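Local atomic coordinates of polyketide biosynthesis 3-hydroxy-3-methylglutaryl-ACP synthase PksG (Bacillus subtilis, PDB entry 4YXT), a protein that catalyses the aldol condensation of acetyl-AcpK with a carrier-bound beta-ketothioester intermediate during biosynthesis of the antibiotic polyketide bacillaene. Residues M9-G14 / A305-I310; K60-A65 / A172-V177; Q122-F127 / A136-I141. The protein carries 1 engineered substitution. All blocks are in the same frame, centred on the assembly; numbering follows the deposited sequence.

In the fold
Following the chain from the N terminus, strand 5-12 is the first partner to appear and the last to be matched: contact 1 brings it against helix 301-312, closing a loop of 290 residues. Within that span, contact 2 joins helix 51-64 to strand 170-178, and within the span of contact 2 the short return from helix 116-130 to strand 137-145 gives contact 3. The three thus nest without crossing. All reach one mixed sheet, in which strands 137-145, 170-178 and 5-12 lie side by side, and backbone bonds across these neighbours link contacts 1 and 2 and contacts 2 and 3. Of the three, only contact 1 joins the N-terminal family region to the C-terminal one.

Contact 1: M9-G14 / A305-I310; sequences MNVFGG and ALASTI
Met9 and Val11 of strand 5-12 meet Ala307 and Leu306 of helix 301-312 through apolar side chains alone; no hydrogen bond spans the two segments. The methyl CG2 of Val11 lies 4.1 Å from CB of Ala307, and Met9 brings its terminal CE to 4.3 Å from the same Ala307 CB. An extended chi2 carries the Met9 sulfur out from the strand, and the turn about chi3 (-69°) bends CE back toward the alanine. Its SD also rests loosely, 4.4 Å from Leu306 CD2, so the long, flexible thioether reaches both helix residues. Alanine suits position 307 because its small CB accepts a methyl from each of two strand residues.

Polar bonding stays within the helix or goes to other partners. Thr309 OG1 donates to Ala305 O at 2.9 Å, an oxygen that also receives Thr309 N from the opposite face of its plane; this gives the buried hydroxyl a partner within its own helix. On the far side of the strand, Asn10 ND2 bonds Ala58 O of helix 51-64. A strand crossed at 114° by a buried helix, with another helix behind it, fits the layered alpha/beta architecture of the thiolase fold.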
ATOM      1  N   MET A   9     -13.906  -8.170 -14.190  1.00 24.82           N
ATOM      2  CA  MET A   9     -13.836  -6.850 -13.529  1.00 29.79           C
ATOM      3  C   MET A   9     -15.179  -6.140 -13.557  1.00 26.32           C
ATOM      4  O   MET A   9     -15.923  -6.299 -14.495  1.00 31.02           O
ATOM      5  CB  MET A   9     -12.716  -5.956 -14.120  1.00 31.14           C
ATOM      6  CG  MET A   9     -13.044  -5.229 -15.406  1.00 33.42           C
ATOM      7  SD  MET A   9     -11.589  -4.410 -16.129  1.00 39.20           S
ATOM      8  CE  MET A   9     -11.296  -3.114 -14.945  1.00 31.93           C
ATOM      9  N   ASN A  10     -15.468  -5.385 -12.502  1.00 25.49           N
ATOM     10  CA  ASN A  10     -16.753  -4.765 -12.315  1.00 22.56           C
ATOM     11  C   ASN A  10     -16.668  -3.401 -11.670  1.00 24.02           C
ATOM     12  O   ASN A  10     -15.833  -3.152 -10.836  1.00 25.09           O
ATOM     13  CB  ASN A  10     -17.685  -5.633 -11.482  1.00 21.71           C
ATOM     14  CG  ASN A  10     -19.104  -5.067 -11.455  1.00 20.86           C
ATOM     15  OD1 ASN A  10     -19.593  -4.611 -12.471  1.00 21.36           O
ATOM     16  ND2 ASN A  10     -19.701  -5.005 -10.329  1.00 19.54           N
ATOM     17  N   VAL A  11     -17.591  -2.533 -12.037  1.00 24.53           N
ATOM     18  CA  VAL A  11     -17.533  -1.131 -11.683  1.00 25.96           C
ATOM     19  C   VAL A  11     -18.705  -0.927 -10.803  1.00 24.50           C
ATOM     20  O   VAL A  11     -19.717  -1.482 -11.127  1.00 23.93           O
ATOM     21  CB  VAL A  11     -17.741  -0.232 -12.947  1.00 24.57           C
ATOM     22  CG1 VAL A  11     -17.921   1.244 -12.602  1.00 22.29           C
ATOM     23  CG2 VAL A  11     -16.582  -0.394 -13.893  1.00 24.85           C
ATOM     24  N   PHE A  12     -18.522  -0.192  -9.697  1.00 25.22           N
ATOM     25  CA  PHE A  12     -19.589   0.469  -8.934  1.00 24.97           C
ATOM     26  C   PHE A  12     -19.375   1.980  -8.968  1.00 27.94           C
ATOM     27  O   PHE A  12     -18.434   2.511  -8.324  1.00 25.16           O
ATOM     28  CB  PHE A  12     -19.598   0.078  -7.467  1.00 25.29           C
ATOM     29  CG  PHE A  12     -20.827   0.555  -6.730  1.00 24.51           C
ATOM     30  CD1 PHE A  12     -22.048  -0.063  -6.942  1.00 24.52           C
ATOM     31  CD2 PHE A  12     -20.772   1.621  -5.843  1.00 24.38           C
ATOM     32  CE1 PHE A  12     -23.206   0.357  -6.284  1.00 24.49           C
ATOM     33  CE2 PHE A  12     -21.924   2.037  -5.178  1.00 25.05           C
ATOM     34  CZ  PHE A  12     -23.142   1.404  -5.408  1.00 22.33           C
ATOM     35  N   GLY A  13     -20.246   2.662  -9.715  1.00 27.48           N
ATOM     36  CA  GLY A  13     -20.234   4.124  -9.838  1.00 26.47           C
ATOM     37  C   GLY A  13     -21.337   4.831  -9.082  1.00 26.46           C
ATOM     38  O   GLY A  13     -21.900   5.796  -9.566  1.00 27.90           O
ATOM     39  N   GLY A  14     -21.621   4.359  -7.881  1.00 28.96           N
ATOM     40  CA  GLY A  14     -22.437   5.095  -6.934  1.00 28.91           C
ATOM     41  C   GLY A  14     -23.879   4.641  -7.019  1.00 28.67           C
ATOM     42  O   GLY A  14     -24.291   3.974  -7.968  1.00 28.04           O
ATOM     43  N   ALA A 305     -11.806   3.297 -17.411  1.00 20.48           N
ATOM     44  CA  ALA A 305     -11.625   3.556 -18.839  1.00 20.80           C
ATOM     45  C   ALA A 305     -11.336   2.245 -19.543  1.00 19.90           C
ATOM     46  O   ALA A 305     -11.711   1.998 -20.716  1.00 21.89           O
ATOM     47  CB  ALA A 305     -10.457   4.546 -19.071  1.00 20.85           C
ATOM     48  N   LEU A 306     -10.659   1.368 -18.850  1.00 19.40           N
ATOM     49  CA  LEU A 306     -10.372   0.055 -19.470  1.00 19.03           C
ATOM     50  C   LEU A 306     -11.659  -0.789 -19.649  1.00 21.02           C
ATOM     51  O   LEU A 306     -11.944  -1.325 -20.709  1.00 25.31           O
ATOM     52  CB  LEU A 306      -9.424  -0.708 -18.587  1.00 18.16           C
ATOM     53  CG  LEU A 306      -8.922  -2.053 -19.141  1.00 16.47           C
ATOM     54  CD1 LEU A 306      -8.156  -1.695 -20.349  1.00 17.90           C
ATOM     55  CD2 LEU A 306      -8.048  -2.746 -18.113  1.00 16.51           C
ATOM     56  N   ALA A 307     -12.416  -0.917 -18.588  1.00 23.35           N
ATOM     57  CA  ALA A 307     -13.759  -1.520 -18.616  1.00 24.61           C
ATOM     58  C   ALA A 307     -14.647  -0.895 -19.704  1.00 24.91           C
ATOM     59  O   ALA A 307     -15.350  -1.602 -20.445  1.00 23.78           O
ATOM     60  CB  ALA A 307     -14.425  -1.336 -17.266  1.00 23.32           C
ATOM     61  N   SER A 308     -14.579   0.431 -19.805  1.00 28.02           N
ATOM     62  CA  SER A 308     -15.368   1.163 -20.791  1.00 26.07           C
ATOM     63  C   SER A 308     -14.965   0.728 -22.165  1.00 25.96           C
ATOM     64  O   SER A 308     -15.848   0.488 -22.970  1.00 27.19           O
ATOM     65  CB  SER A 308     -15.257   2.686 -20.642  1.00 26.06           C
ATOM     66  OG  SER A 308     -16.227   3.378 -21.476  1.00 21.84           O
ATOM     67  N   THR A 309     -13.650   0.576 -22.407  1.00 25.22           N
ATOM     68  CA  THR A 309     -13.108   0.166 -23.708  1.00 24.70           C
ATOM     69  C   THR A 309     -13.556  -1.252 -24.100  1.00 26.06           C
ATOM     70  O   THR A 309     -13.891  -1.556 -25.290  1.00 21.98           O
ATOM     71  CB  THR A 309     -11.558   0.180 -23.707  1.00 25.42           C
ATOM     72  OG1 THR A 309     -11.052   1.517 -23.527  1.00 23.18           O
ATOM     73  CG2 THR A 309     -10.992  -0.418 -24.979  1.00 26.76           C
ATOM     74  N   ILE A 310     -13.538  -2.124 -23.100  1.00 27.07           N
ATOM     75  CA  ILE A 310     -13.953  -3.494 -23.292  1.00 27.22           C
ATOM     76  C   ILE A 310     -15.450  -3.602 -23.527  1.00 24.74           C
ATOM     77  O   ILE A 310     -15.830  -4.324 -24.389  1.00 27.58           O
ATOM     78  CB  ILE A 310     -13.495  -4.434 -22.158  1.00 29.74           C
ATOM     79  CG1 ILE A 310     -11.963  -4.524 -22.164  1.00 28.76           C
ATOM     80  CG2 ILE A 310     -14.082  -5.831 -22.374  1.00 33.07           C
ATOM     81  CD1 ILE A 310     -11.357  -4.972 -20.877  1.00 27.45           C
TER

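Contact 2: K60-A65 / A172-V177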
ATOM      1  N   LYS A  60     -18.733  -7.723  -5.368  1.00 20.34           N
ATOM      2  CA  LYS A  60     -19.794  -8.679  -5.049  1.00 24.96           C
ATOM      3  C   LYS A  60     -20.277  -9.435  -6.299  1.00 25.77           C
ATOM      4  O   LYS A  60     -20.321 -10.701  -6.300  1.00 26.67           O
ATOM      5  CB  LYS A  60     -20.891  -7.947  -4.256  1.00 29.12           C
ATOM      6  CG  LYS A  60     -22.221  -8.692  -4.004  1.00 33.72           C
ATOM      7  CD  LYS A  60     -22.215  -9.474  -2.702  1.00 37.17           C
ATOM      8  CE  LYS A  60     -23.618  -9.662  -2.151  1.00 40.51           C
ATOM      9  NZ  LYS A  60     -24.612  -9.993  -3.221  1.00 44.80           N
ATOM     10  N   PRO A  61     -20.573  -8.702  -7.395  1.00 26.55           N
ATOM     11  CA  PRO A  61     -21.027  -9.420  -8.562  1.00 27.64           C
ATOM     12  C   PRO A  61     -19.988 -10.362  -9.172  1.00 27.35           C
ATOM     13  O   PRO A  61     -20.343 -11.380  -9.769  1.00 28.41           O
ATOM     14  CB  PRO A  61     -21.436  -8.293  -9.522  1.00 27.65           C
ATOM     15  CG  PRO A  61     -21.901  -7.192  -8.600  1.00 27.14           C
ATOM     16  CD  PRO A  61     -20.885  -7.264  -7.498  1.00 28.15           C
ATOM     17  N   ILE A  62     -18.716 -10.049  -8.994  1.00 25.71           N
ATOM     18  CA  ILE A  62     -17.688 -10.952  -9.412  1.00 25.69           C
ATOM     19  C   ILE A  62     -17.728 -12.167  -8.530  1.00 27.95           C
ATOM     20  O   ILE A  62     -17.811 -13.282  -9.012  1.00 28.26           O
ATOM     21  CB  ILE A  62     -16.296 -10.336  -9.330  1.00 26.07           C
ATOM     22  CG1 ILE A  62     -16.194  -9.130 -10.265  1.00 25.04           C
ATOM     23  CG2 ILE A  62     -15.281 -11.406  -9.724  1.00 25.88           C
ATOM     24  CD1 ILE A  62     -14.818  -8.477 -10.242  1.00 28.09           C
ATOM     25  N   ILE A  63     -17.747 -11.947  -7.235  1.00 28.71           N
ATOM     26  CA  ILE A  63     -17.659 -13.063  -6.334  1.00 33.26           C
ATOM     27  C   ILE A  63     -18.916 -13.955  -6.479  1.00 34.07           C
ATOM     28  O   ILE A  63     -18.816 -15.193  -6.487  1.00 31.47           O
ATOM     29  CB  ILE A  63     -17.387 -12.583  -4.900  1.00 33.71           C
ATOM     30  CG1 ILE A  63     -16.003 -11.900  -4.790  1.00 33.41           C
ATOM     31  CG2 ILE A  63     -17.441 -13.738  -3.945  1.00 36.47           C
ATOM     32  CD1 ILE A  63     -14.864 -12.646  -5.469  1.00 33.98           C
ATOM     33  N   ASP A  64     -20.080 -13.335  -6.663  1.00 38.72           N
ATOM     34  CA  ASP A  64     -21.317 -14.131  -6.814  1.00 38.13           C
ATOM     35  C   ASP A  64     -21.241 -15.000  -8.040  1.00 40.36           C
ATOM     36  O   ASP A  64     -21.766 -16.098  -8.028  1.00 38.52           O
ATOM     37  CB  ASP A  64     -22.561 -13.276  -6.859  1.00 37.32           C
ATOM     38  CG  ASP A  64     -22.872 -12.665  -5.538  1.00 40.13           C
ATOM     39  OD1 ASP A  64     -22.225 -13.077  -4.555  1.00 43.83           O
ATOM     40  OD2 ASP A  64     -23.761 -11.781  -5.470  1.00 43.69           O
ATOM     41  N   ALA A  65     -20.532 -14.571  -9.081  1.00 41.29           N
ATOM     42  CA  ALA A  65     -20.489 -15.415 -10.291  1.00 39.14           C
ATOM     43  C   ALA A  65     -19.506 -16.600 -10.156  1.00 40.62           C
ATOM     44  O   ALA A  65     -19.458 -17.444 -11.042  1.00 43.30           O
ATOM     45  CB  ALA A  65     -20.185 -14.582 -11.536  1.00 34.75           C
ATOM     46  N   ALA A 172     -15.661   2.728  -7.606  1.00 21.53           N
ATOM     47  CA  ALA A 172     -14.760   1.639  -7.303  1.00 20.12           C
ATOM     48  C   ALA A 172     -14.818   0.691  -8.439  1.00 18.57           C
ATOM     49  O   ALA A 172     -15.856   0.568  -9.103  1.00 17.80           O
ATOM     50  CB  ALA A 172     -15.091   0.936  -5.982  1.00 20.42           C
ATOM     51  N   VAL A 173     -13.674   0.096  -8.721  1.00 18.14           N
ATOM     52  CA  VAL A 173     -13.561  -0.968  -9.699  1.00 18.52           C
ATOM     53  C   VAL A 173     -12.832  -2.170  -9.058  1.00 19.92           C
ATOM     54  O   VAL A 173     -11.762  -2.008  -8.444  1.00 19.95           O
ATOM     55  CB  VAL A 173     -12.764  -0.561 -10.963  1.00 18.20           C
ATOM     56  CG1 VAL A 173     -12.756  -1.695 -12.004  1.00 18.32           C
ATOM     57  CG2 VAL A 173     -13.314   0.671 -11.634  1.00 18.88           C
ATOM     58  N   ALA A 174     -13.394  -3.362  -9.220  1.00 17.86           N
ATOM     59  CA  ALA A 174     -12.849  -4.530  -8.601  1.00 18.23           C
ATOM     60  C   ALA A 174     -12.379  -5.373  -9.739  1.00 18.34           C
ATOM     61  O   ALA A 174     -13.086  -5.516 -10.739  1.00 20.93           O
ATOM     62  CB  ALA A 174     -13.920  -5.236  -7.786  1.00 18.99           C
ATOM     63  N   VAL A 175     -11.183  -5.920  -9.618  1.00 19.11           N
ATOM     64  CA  VAL A 175     -10.546  -6.659 -10.666  1.00 18.86           C
ATOM     65  C   VAL A 175     -10.054  -7.989 -10.060  1.00 23.09           C
ATOM     66  O   VAL A 175      -9.227  -7.973  -9.152  1.00 21.70           O
ATOM     67  CB  VAL A 175      -9.316  -5.883 -11.201  1.00 19.33           C
ATOM     68  CG1 VAL A 175      -8.533  -6.700 -12.215  1.00 21.29           C
ATOM     69  CG2 VAL A 175      -9.640  -4.521 -11.832  1.00 18.64           C
ATOM     70  N   LEU A 176     -10.534  -9.115 -10.609  1.00 22.31           N
ATOM     71  CA  LEU A 176     -10.096 -10.452 -10.290  1.00 21.40           C
ATOM     72  C   LEU A 176      -8.996 -10.899 -11.209  1.00 20.94           C
ATOM     73  O   LEU A 176      -9.166 -10.904 -12.393  1.00 21.57           O
ATOM     74  CB  LEU A 176     -11.259 -11.430 -10.472  1.00 21.47           C
ATOM     75  CG  LEU A 176     -11.020 -12.870  -9.991  1.00 21.00           C
ATOM     76  CD1 LEU A 176     -11.013 -13.000  -8.471  1.00 20.40           C
ATOM     77  CD2 LEU A 176     -12.084 -13.770 -10.606  1.00 22.30           C
ATOM     78  N   VAL A 177      -7.864 -11.296 -10.644  1.00 20.19           N
ATOM     79  CA  VAL A 177      -6.656 -11.536 -11.365  1.00 20.22           C
ATOM     80  C   VAL A 177      -6.326 -13.011 -11.153  1.00 23.13           C
ATOM     81  O   VAL A 177      -6.421 -13.560 -10.017  1.00 24.03           O
ATOM     82  CB  VAL A 177      -5.514 -10.615 -10.868  1.00 20.95           C
ATOM     83  CG1 VAL A 177      -4.221 -10.871 -11.600  1.00 20.66           C
ATOM     84  CG2 VAL A 177      -5.903  -9.134 -10.985  1.00 20.31           C
TER
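Ile62 points from helix 51-64 onto strand 170-178 and sets its two branches on two strand residues, Ala174 and Leu176. This is helix-on-sheet packing of the thiolase fold: the segment axes come within 9.1 Å at closest approach and diverge by only 30°, so the helix follows the strand and one residue can address two positions on the same strand face, with Val175 between them directed to the other face.

The longer branch does the deeper work. With CG1 anti to the carbonyl carbon (chi1 -62°) and chi2 fully extended, CD1 reaches the strand backbone, 3.5 Å from Ala174 O, and stands 4.2 Å from Ala174 CB. Alanine fits here because the methyl must come down almost to the main chain; the same CB is also met by Ala58 and Ala59 of the helix. The other branch, CG2, settles on Leu176, equally near its CB and its CD2 at 4.1 Å. These two side chains pass each other in opposite directions, so they touch alongside rather than end on. Beta-branched isoleucine suits this role, offering contacts on both sides of one attachment point, while Leu176 extends far enough to meet Leu66 beyond the helix as well.

Lys60, directed away from the strand, pairs with Asp64 one turn on, in a salt bridge in which NZ lies 3.0 Å from OD2, on the syn lone pair of that oxygen.

Contact 3: Q122-F127 / A136-I141; sequences QMAVNF and AKALVI
Ala124 and Ala138 meet methyl to methyl, their CB atoms 3.7 Å apart, and the same Ala124 CB is 3.7 Å from Val140 CG2. Small residues suit this close approach: two single methyls let the CA atoms of the alanines come to 5.9 Å. Val140 adds one branch to the junction, its CG2 lying beside the backbone N and anti to the carbonyl carbon.

One turn along the helix, Phe127 covers the start of the strand. Its CG is anti to the backbone N (chi1 169°), which sends the ring across toward Ala136, whose CB lies 3.8 Å from both CE2 and CZ. The edge of the ring also faces the backbone: Lys137 O lies near the ring plane, 3.9 Å from CE2, a placement in which the weakly positive rim of the aromatic meets a carbonyl oxygen. A large flat residue is fitting here because the strand partner is only an alanine and the ring must fill the distance itself. Lys137 directs its CB away from the helix, and its NZ forms a salt bridge with Glu7, so the charge is kept off this apolar surface.

The helix and the strand that follows it run antiparallel, segment axes 176° apart in direction. Backbone bonds position strand 137-145 between 74-80 and 170-178, Leu139 with Leu76 and Ile78, Ala138 with Val177; Leu76 also touches Phe127 and Ala138. Helix 116-130 begins just after Cys114, probably the acyl-thioester nucleophile, and also meets the second subunit: Met123 packs on Phe108 and Phe127 on Asn126 of that other chain. The helix thus packs on the sheet of its own subunit and takes part in the contact with the second.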
ATOM      1  N   GLN A 122      -0.416  -4.660 -10.809  1.00 18.36           N
ATOM      2  CA  GLN A 122       0.911  -5.199 -11.131  1.00 19.84           C
ATOM      3  C   GLN A 122       1.428  -6.167 -10.082  1.00 20.81           C
ATOM      4  O   GLN A 122       2.070  -7.204 -10.418  1.00 23.88           O
ATOM      5  CB  GLN A 122       1.948  -4.124 -11.382  1.00 18.61           C
ATOM      6  CG  GLN A 122       1.735  -3.399 -12.655  1.00 19.64           C
ATOM      7  CD  GLN A 122       1.609  -4.282 -13.890  1.00 24.92           C
ATOM      8  OE1 GLN A 122       2.053  -5.450 -13.916  1.00 24.22           O
ATOM      9  NE2 GLN A 122       1.018  -3.707 -14.945  1.00 28.15           N
ATOM     10  N   MET A 123       1.142  -5.879  -8.836  1.00 17.88           N
ATOM     11  CA  MET A 123       1.651  -6.718  -7.805  1.00 19.36           C
ATOM     12  C   MET A 123       0.843  -8.017  -7.857  1.00 16.53           C
ATOM     13  O   MET A 123       1.411  -9.051  -7.647  1.00 16.99           O
ATOM     14  CB  MET A 123       1.555  -6.071  -6.424  1.00 20.79           C
ATOM     15  CG  MET A 123       2.400  -4.829  -6.249  1.00 23.50           C
ATOM     16  SD  MET A 123       4.201  -4.999  -6.429  1.00 29.95           S
ATOM     17  CE  MET A 123       4.432  -4.247  -8.041  1.00 24.86           C
ATOM     18  N   ALA A 124      -0.438  -7.951  -8.226  1.00 15.11           N
ATOM     19  CA  ALA A 124      -1.273  -9.127  -8.246  1.00 15.02           C
ATOM     20  C   ALA A 124      -0.833 -10.006  -9.442  1.00 16.56           C
ATOM     21  O   ALA A 124      -0.783 -11.191  -9.292  1.00 14.55           O
ATOM     22  CB  ALA A 124      -2.708  -8.770  -8.408  1.00 16.65           C
ATOM     23  N   VAL A 125      -0.449  -9.380 -10.565  1.00 16.74           N
ATOM     24  CA  VAL A 125       0.095 -10.095 -11.705  1.00 18.80           C
ATOM     25  C   VAL A 125       1.372 -10.861 -11.355  1.00 19.58           C
ATOM     26  O   VAL A 125       1.531 -12.038 -11.729  1.00 24.53           O
ATOM     27  CB  VAL A 125       0.340  -9.174 -12.917  1.00 17.62           C
ATOM     28  CG1 VAL A 125       1.076  -9.940 -14.012  1.00 18.32           C
ATOM     29  CG2 VAL A 125      -0.973  -8.641 -13.473  1.00 17.03           C
ATOM     30  N   ASN A 126       2.294 -10.212 -10.652  1.00 20.58           N
ATOM     31  CA  ASN A 126       3.519 -10.896 -10.198  1.00 21.41           C
ATOM     32  C   ASN A 126       3.268 -12.012  -9.178  1.00 20.98           C
ATOM     33  O   ASN A 126       4.007 -12.964  -9.125  1.00 22.13           O
ATOM     34  CB  ASN A 126       4.567  -9.925  -9.696  1.00 20.64           C
ATOM     35  CG  ASN A 126       4.970  -8.909 -10.757  1.00 22.69           C
ATOM     36  OD1 ASN A 126       4.757  -9.123 -11.948  1.00 22.18           O
ATOM     37  ND2 ASN A 126       5.530  -7.771 -10.320  1.00 23.10           N
ATOM     38  N   PHE A 127       2.234 -11.899  -8.374  1.00 21.49           N
ATOM     39  CA  PHE A 127       1.874 -13.010  -7.507  1.00 22.10           C
ATOM     40  C   PHE A 127       1.525 -14.204  -8.433  1.00 23.76           C
ATOM     41  O   PHE A 127       2.048 -15.293  -8.229  1.00 24.74           O
ATOM     42  CB  PHE A 127       0.757 -12.615  -6.520  1.00 19.47           C
ATOM     43  CG  PHE A 127       0.136 -13.772  -5.752  1.00 18.09           C
ATOM     44  CD1 PHE A 127       0.882 -14.549  -4.866  1.00 18.17           C
ATOM     45  CD2 PHE A 127      -1.194 -14.113  -5.936  1.00 18.84           C
ATOM     46  CE1 PHE A 127       0.294 -15.603  -4.148  1.00 17.03           C
ATOM     47  CE2 PHE A 127      -1.780 -15.179  -5.229  1.00 18.06           C
ATOM     48  CZ  PHE A 127      -1.027 -15.915  -4.329  1.00 17.75           C
ATOM     49  N   ALA A 136      -3.871 -20.055  -7.510  1.00 21.67           N
ATOM     50  CA  ALA A 136      -4.476 -18.973  -6.664  1.00 21.05           C
ATOM     51  C   ALA A 136      -4.942 -17.776  -7.498  1.00 21.03           C
ATOM     52  O   ALA A 136      -4.567 -17.581  -8.625  1.00 19.63           O
ATOM     53  CB  ALA A 136      -3.523 -18.511  -5.568  1.00 21.78           C
ATOM     54  N   LYS A 137      -5.762 -16.943  -6.911  1.00 22.11           N
ATOM     55  CA  LYS A 137      -6.208 -15.749  -7.607  1.00 22.25           C
ATOM     56  C   LYS A 137      -5.944 -14.566  -6.669  1.00 20.57           C
ATOM     57  O   LYS A 137      -5.620 -14.738  -5.482  1.00 21.77           O
ATOM     58  CB  LYS A 137      -7.699 -15.925  -7.928  1.00 22.49           C
ATOM     59  CG  LYS A 137      -7.984 -16.888  -9.040  1.00 22.67           C
ATOM     60  CD  LYS A 137      -9.229 -17.713  -8.828  1.00 25.28           C
ATOM     61  CE  LYS A 137     -10.100 -17.855 -10.066  1.00 25.87           C
ATOM     62  NZ  LYS A 137      -9.409 -18.435 -11.252  1.00 24.84           N
ATOM     63  N   ALA A 138      -6.054 -13.376  -7.205  1.00 20.31           N
ATOM     64  CA  ALA A 138      -6.007 -12.158  -6.423  1.00 19.42           C
ATOM     65  C   ALA A 138      -7.200 -11.325  -6.813  1.00 19.09           C
ATOM     66  O   ALA A 138      -7.649 -11.326  -7.972  1.00 19.63           O
ATOM     67  CB  ALA A 138      -4.720 -11.397  -6.738  1.00 21.53           C
ATOM     68  N   LEU A 139      -7.675 -10.560  -5.851  1.00 19.71           N
ATOM     69  CA  LEU A 139      -8.669  -9.550  -6.043  1.00 19.62           C
ATOM     70  C   LEU A 139      -8.057  -8.170  -5.708  1.00 20.33           C
ATOM     71  O   LEU A 139      -7.480  -7.987  -4.655  1.00 18.49           O
ATOM     72  CB  LEU A 139      -9.807  -9.851  -5.109  1.00 19.02           C
ATOM     73  CG  LEU A 139     -11.061  -9.014  -5.251  1.00 17.31           C
ATOM     74  CD1 LEU A 139     -11.676  -9.002  -6.653  1.00 17.05           C
ATOM     75  CD2 LEU A 139     -12.025  -9.581  -4.274  1.00 17.78           C
ATOM     76  N   VAL A 140      -8.117  -7.252  -6.672  1.00 19.01           N
ATOM     77  CA  VAL A 140      -7.636  -5.920  -6.503  1.00 18.73           C
ATOM     78  C   VAL A 140      -8.863  -5.082  -6.661  1.00 18.92           C
ATOM     79  O   VAL A 140      -9.636  -5.258  -7.609  1.00 17.11           O
ATOM     80  CB  VAL A 140      -6.603  -5.509  -7.588  1.00 18.69           C
ATOM     81  CG1 VAL A 140      -6.115  -4.096  -7.363  1.00 17.99           C
ATOM     82  CG2 VAL A 140      -5.427  -6.443  -7.599  1.00 18.46           C
ATOM     83  N   ILE A 141      -9.023  -4.166  -5.731  1.00 17.93           N
ATOM     84  CA  ILE A 141     -10.144  -3.306  -5.695  1.00 18.99           C
ATOM     85  C   ILE A 141      -9.611  -1.865  -5.528  1.00 18.98           C
ATOM     86  O   ILE A 141      -8.998  -1.552  -4.543  1.00 19.14           O
ATOM     87  CB  ILE A 141     -11.022  -3.645  -4.486  1.00 20.48           C
ATOM     88  CG1 ILE A 141     -11.566  -5.062  -4.598  1.00 20.32           C
ATOM     89  CG2 ILE A 141     -12.154  -2.628  -4.371  1.00 19.31           C
ATOM     90  CD1 ILE A 141     -12.602  -5.398  -3.539  1.00 22.20           C
TER